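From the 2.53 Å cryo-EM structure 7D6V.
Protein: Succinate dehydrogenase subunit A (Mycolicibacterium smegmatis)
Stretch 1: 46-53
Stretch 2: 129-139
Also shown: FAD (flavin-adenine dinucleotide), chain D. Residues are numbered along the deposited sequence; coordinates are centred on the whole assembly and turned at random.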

# COMPACT_ATOMS: atom_id res chain seq x y z
N HIS A 46 -6.26 -7.52 -5.28
CA HIS A 46 -7.27 -6.55 -4.90
C HIS A 46 -7.50 -6.50 -3.39
O HIS A 46 -8.09 -5.54 -2.89
N THR A 47 -7.04 -7.52 -2.66
CA THR A 47 -7.20 -7.53 -1.21
C THR A 47 -6.52 -6.34 -0.55
O THR A 47 -6.96 -5.88 0.51
N VAL A 48 -5.47 -5.79 -1.17
CA VAL A 48 -4.74 -4.67 -0.59
C VAL A 48 -5.63 -3.44 -0.43
O VAL A 48 -5.32 -2.57 0.39
N MET A 49 -6.71 -3.34 -1.20
CA MET A 49 -7.53 -2.14 -1.21
C MET A 49 -8.52 -2.07 -0.06
O MET A 49 -9.06 -0.99 0.20
N ALA A 50 -8.77 -3.17 0.63
CA ALA A 50 -9.72 -3.17 1.74
C ALA A 50 -9.18 -2.35 2.91
O ALA A 50 -8.01 -2.44 3.26
N GLU A 51 -10.06 -1.54 3.51
CA GLU A 51 -9.68 -0.63 4.58
C GLU A 51 -10.48 -0.82 5.86
O GLU A 51 -10.37 0.00 6.77
N GLY A 52 -11.28 -1.88 5.96
CA GLY A 52 -12.11 -2.05 7.13
C GLY A 52 -11.52 -2.99 8.16
O GLY A 52 -10.56 -2.64 8.86
N GLY A 53 -12.09 -4.19 8.28
CA GLY A 53 -11.62 -5.13 9.27
C GLY A 53 -12.14 -6.52 8.98
O GLY A 53 -12.85 -6.75 7.99
N LEU A 129 -14.76 -6.23 14.25
CA LEU A 129 -13.86 -6.08 13.12
C LEU A 129 -12.45 -5.82 13.63
O LEU A 129 -12.13 -4.72 14.09
N ALA A 130 -11.59 -6.83 13.55
CA ALA A 130 -10.18 -6.65 13.83
C ALA A 130 -9.55 -5.78 12.75
O ALA A 130 -9.72 -6.04 11.56
N HIS A 131 -8.82 -4.76 13.17
CA HIS A 131 -8.37 -3.72 12.25
C HIS A 131 -6.99 -3.23 12.64
O HIS A 131 -6.52 -3.43 13.76
N VAL A 132 -6.33 -2.60 11.67
CA VAL A 132 -5.14 -1.78 11.91
C VAL A 132 -5.26 -0.54 11.02
O VAL A 132 -5.25 -0.65 9.79
N GLY A 133 -5.41 0.62 11.64
CA GLY A 133 -5.67 1.84 10.89
C GLY A 133 -6.86 1.65 9.98
O GLY A 133 -7.89 1.09 10.38
N ASP A 134 -6.74 2.12 8.74
CA ASP A 134 -7.55 1.61 7.65
C ASP A 134 -6.60 1.06 6.59
O ASP A 134 -6.43 1.65 5.52
N ARG A 135 -6.00 -0.09 6.89
CA ARG A 135 -5.17 -0.82 5.95
C ARG A 135 -5.23 -2.32 6.20
O ARG A 135 -4.24 -3.02 6.01
N THR A 136 -6.38 -2.82 6.66
CA THR A 136 -6.46 -4.20 7.13
C THR A 136 -6.19 -5.20 6.01
O THR A 136 -5.52 -6.22 6.23
N GLY A 137 -6.69 -4.93 4.80
CA GLY A 137 -6.41 -5.82 3.68
C GLY A 137 -4.94 -5.89 3.35
O GLY A 137 -4.41 -6.97 3.05
N LEU A 138 -4.25 -4.75 3.39
CA LEU A 138 -2.81 -4.74 3.18
C LEU A 138 -2.09 -5.57 4.23
O LEU A 138 -1.18 -6.34 3.90
N GLU A 139 -2.49 -5.44 5.49
CA GLU A 139 -1.88 -6.23 6.56
C GLU A 139 -2.09 -7.72 6.33
O GLU A 139 -1.16 -8.52 6.47

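This is a close, largely backbone-mediated contact in which a flavin-bearing 3-10 segment and the loop after it lie against a strand, the following loop and the start of a helix, with glycines allowing the close approach; the two stretches bury 521 Å² between them, both sides summed.

One close approach centres on Gly137. Its N donates to Ala50 O at 3.2 Å with an N-H...acceptor angle of 149°, and its CA lies 3.2 Å from Thr47 O in a CA-H...O contact with an angle of 138° at the hydrogen. An ideal CB on Gly137 would point toward stretch 1 and fall 2.0 Å from Thr47 O and 2.9 Å from Ala50 CB, so the absence of a side chain is what permits this spacing. Next to it, the hydrophobic component is modest: Val48 (chi1 m) and Leu138 (chi1 t, chi2 p) both project sideways and meet at 4.5 Å between Val48 CG1 and Leu138 CD1.

Of the side chains, Thr136 and Leu129 point toward stretch 1. The m rotamer of Thr136 brings its OG1 to Gly52 O, to which it donates a short 2.5 Å hydrogen bond, while Thr136 CG2 rests 3.9 Å from Gly53 CA. Leu129, with chi1 at -91° between wells and chi2 p, places CD2 3.8 Å from Gly53 N. Gly53 is also tightly confined: its CA is 3.1 Å from Ala130 O, and an ideal CB would lie 2.8 Å from both that oxygen and Leu129 CB. His131 (chi1 p) offers its CB to Gly52 O at 3.6 Å, but the end of its side chain leads away.

Among the more solvent-accessible residues, Glu51 and Asp134, both m at chi1, have their CA-to-CB bonds directed sideways, with Glu51 CB and Asp134 CB 3.8 Å apart. The 3.1 Å separation of Glu51 O and Asp134 OD1 is not a hydrogen bond, since both atoms are acceptors; Asp134 CA instead makes a CA-H...O contact with Glu51 O at 3.4 Å.

His46 and Met49 do not touch stretch 2. His46 (chi1 t) is covalently joined to the FAD, NE2 to C8M at 1.7 Å, with C8M near the imidazole plane. Thr47 (chi1 m) directs OG1 to the cofactor, donating to FAD O1A at 2.7 Å and accepting from FAD O4' at 3.3 Å. Gly52 N adds a weak hydrogen bond to FAD O4 (3.1 Å, 121°). An ideal CB on Gly52 would clash with FAD O4, so this glycine accommodates the flavin while its carbonyl engages Thr136.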

# COMPACT_ATOMS: atom_id res chain seq x y z
CB HIS A 46 -8.58 -6.85 -5.63
CG HIS A 46 -9.65 -5.83 -5.42
ND1 HIS A 46 -9.77 -4.71 -6.22
CD2 HIS A 46 -10.65 -5.76 -4.52
CE1 HIS A 46 -10.80 -3.99 -5.81
NE2 HIS A 46 -11.36 -4.61 -4.78
CB THR A 47 -6.65 -8.85 -0.65
OG1 THR A 47 -7.33 -9.95 -1.27
CG2 THR A 47 -6.85 -8.94 0.85
CB VAL A 48 -3.50 -4.31 -1.44
CG1 VAL A 48 -2.57 -5.49 -1.56
CG2 VAL A 48 -3.91 -3.78 -2.81
CB MET A 49 -8.28 -2.03 -2.54
CG MET A 49 -7.37 -2.02 -3.76
SD MET A 49 -8.26 -1.80 -5.30
CE MET A 49 -8.66 -0.06 -5.20
CB ALA A 50 -10.02 -4.59 2.18
CB GLU A 51 -9.81 0.83 4.12
CG GLU A 51 -9.31 1.11 2.72
CD GLU A 51 -9.23 2.59 2.43
OE1 GLU A 51 -10.24 3.16 1.96
OE2 GLU A 51 -8.17 3.19 2.67
CB LEU A 129 -14.34 -4.96 12.20
CG LEU A 129 -15.27 -5.39 11.06
CD1 LEU A 129 -16.61 -5.85 11.59
CD2 LEU A 129 -15.45 -4.26 10.07
CB ALA A 130 -9.47 -8.00 13.90
CB HIS A 131 -9.35 -2.54 12.23
CG HIS A 131 -9.40 -1.81 13.53
ND1 HIS A 131 -8.74 -0.62 13.74
CD2 HIS A 131 -10.02 -2.11 14.70
CE1 HIS A 131 -8.96 -0.21 14.98
NE2 HIS A 131 -9.73 -1.10 15.58
CB VAL A 132 -3.83 -2.55 11.66
CG1 VAL A 132 -3.68 -3.02 10.21
CG2 VAL A 132 -2.64 -1.69 12.04
CB ASP A 134 -8.44 2.72 7.08
CG ASP A 134 -9.53 3.15 8.05
OD1 ASP A 134 -9.97 2.31 8.86
OD2 ASP A 134 -9.94 4.32 8.00
CB ARG A 135 -3.72 -0.32 5.98
CG ARG A 135 -3.16 -0.11 7.37
CD ARG A 135 -1.73 0.38 7.30
NE ARG A 135 -1.14 0.54 8.63
CZ ARG A 135 -1.34 1.60 9.41
NH1 ARG A 135 -0.77 1.66 10.61
NH2 ARG A 135 -2.11 2.60 8.99
CB THR A 136 -7.83 -4.46 7.75
OG1 THR A 136 -8.17 -3.37 8.62
CG2 THR A 136 -7.82 -5.74 8.55
CB LEU A 138 -2.29 -3.30 3.19
CG LEU A 138 -0.77 -3.14 3.10
CD1 LEU A 138 -0.28 -3.48 1.71
CD2 LEU A 138 -0.36 -1.73 3.49
CB GLU A 139 -2.44 -5.80 7.91
CG GLU A 139 -1.88 -6.56 9.10
CD GLU A 139 -0.49 -6.11 9.48
OE1 GLU A 139 0.41 -6.97 9.59
OE2 GLU A 139 -0.28 -4.89 9.67
PA FAD D . -8.24 -11.04 -4.75
O1A FAD D . -7.17 -11.10 -3.73
O2A FAD D . -8.95 -9.76 -4.98
O5B FAD D . -7.59 -11.45 -6.14
C5B FAD D . -7.70 -12.73 -6.72
C4B FAD D . -6.36 -13.15 -7.32
O4B FAD D . -6.57 -13.98 -8.45
C3B FAD D . -5.52 -12.00 -7.81
O3B FAD D . -4.19 -12.24 -7.39
C2B FAD D . -5.57 -12.10 -9.31
O2B FAD D . -4.39 -11.61 -9.94
C1B FAD D . -5.70 -13.59 -9.51
N9A FAD D . -6.29 -13.90 -10.82
C8A FAD D . -7.47 -13.49 -11.28
N7A FAD D . -7.69 -13.98 -12.51
C5A FAD D . -6.64 -14.72 -12.85
C6A FAD D . -6.22 -15.51 -14.02
N6A FAD D . -7.00 -15.63 -15.10
N1A FAD D . -5.03 -16.13 -13.96
C2A FAD D . -4.23 -16.04 -12.89
N3A FAD D . -4.55 -15.33 -11.81
C4A FAD D . -5.71 -14.67 -11.73
N1 FAD D . -14.22 -6.43 2.12
C2 FAD D . -14.30 -6.26 3.46
O2 FAD D . -14.67 -7.21 4.15
N3 FAD D . -14.00 -5.11 4.07
C4 FAD D . -13.60 -4.04 3.39
O4 FAD D . -13.33 -2.98 3.98
C4X FAD D . -13.49 -4.13 1.93
N5 FAD D . -13.09 -3.08 1.19
C5X FAD D . -12.99 -3.20 -0.15
C6 FAD D . -12.58 -2.12 -0.90
C7 FAD D . -12.48 -2.23 -2.27
C7M FAD D . -12.03 -1.06 -3.10
C8 FAD D . -12.81 -3.50 -2.94
C8M FAD D . -12.70 -3.62 -4.43
C9 FAD D . -13.23 -4.59 -2.19
C9A FAD D . -13.33 -4.48 -0.82
N10 FAD D . -13.75 -5.58 -0.07
C10 FAD D . -13.83 -5.43 1.32
C1' FAD D . -14.07 -6.85 -0.70
C2' FAD D . -12.92 -7.83 -0.48
O2' FAD D . -11.67 -7.14 -0.52
C3' FAD D . -12.86 -8.91 -1.54
O3' FAD D . -14.03 -9.71 -1.44
C4' FAD D . -11.64 -9.80 -1.35
O4' FAD D . -10.46 -9.02 -1.46
C5' FAD D . -11.57 -10.91 -2.37
O5' FAD D . -10.30 -11.54 -2.22
P FAD D . -9.84 -12.79 -3.10
O1P FAD D . -8.67 -13.40 -2.41
O2P FAD D . -11.02 -13.65 -3.39
O3P FAD D . -9.37 -12.16 -4.50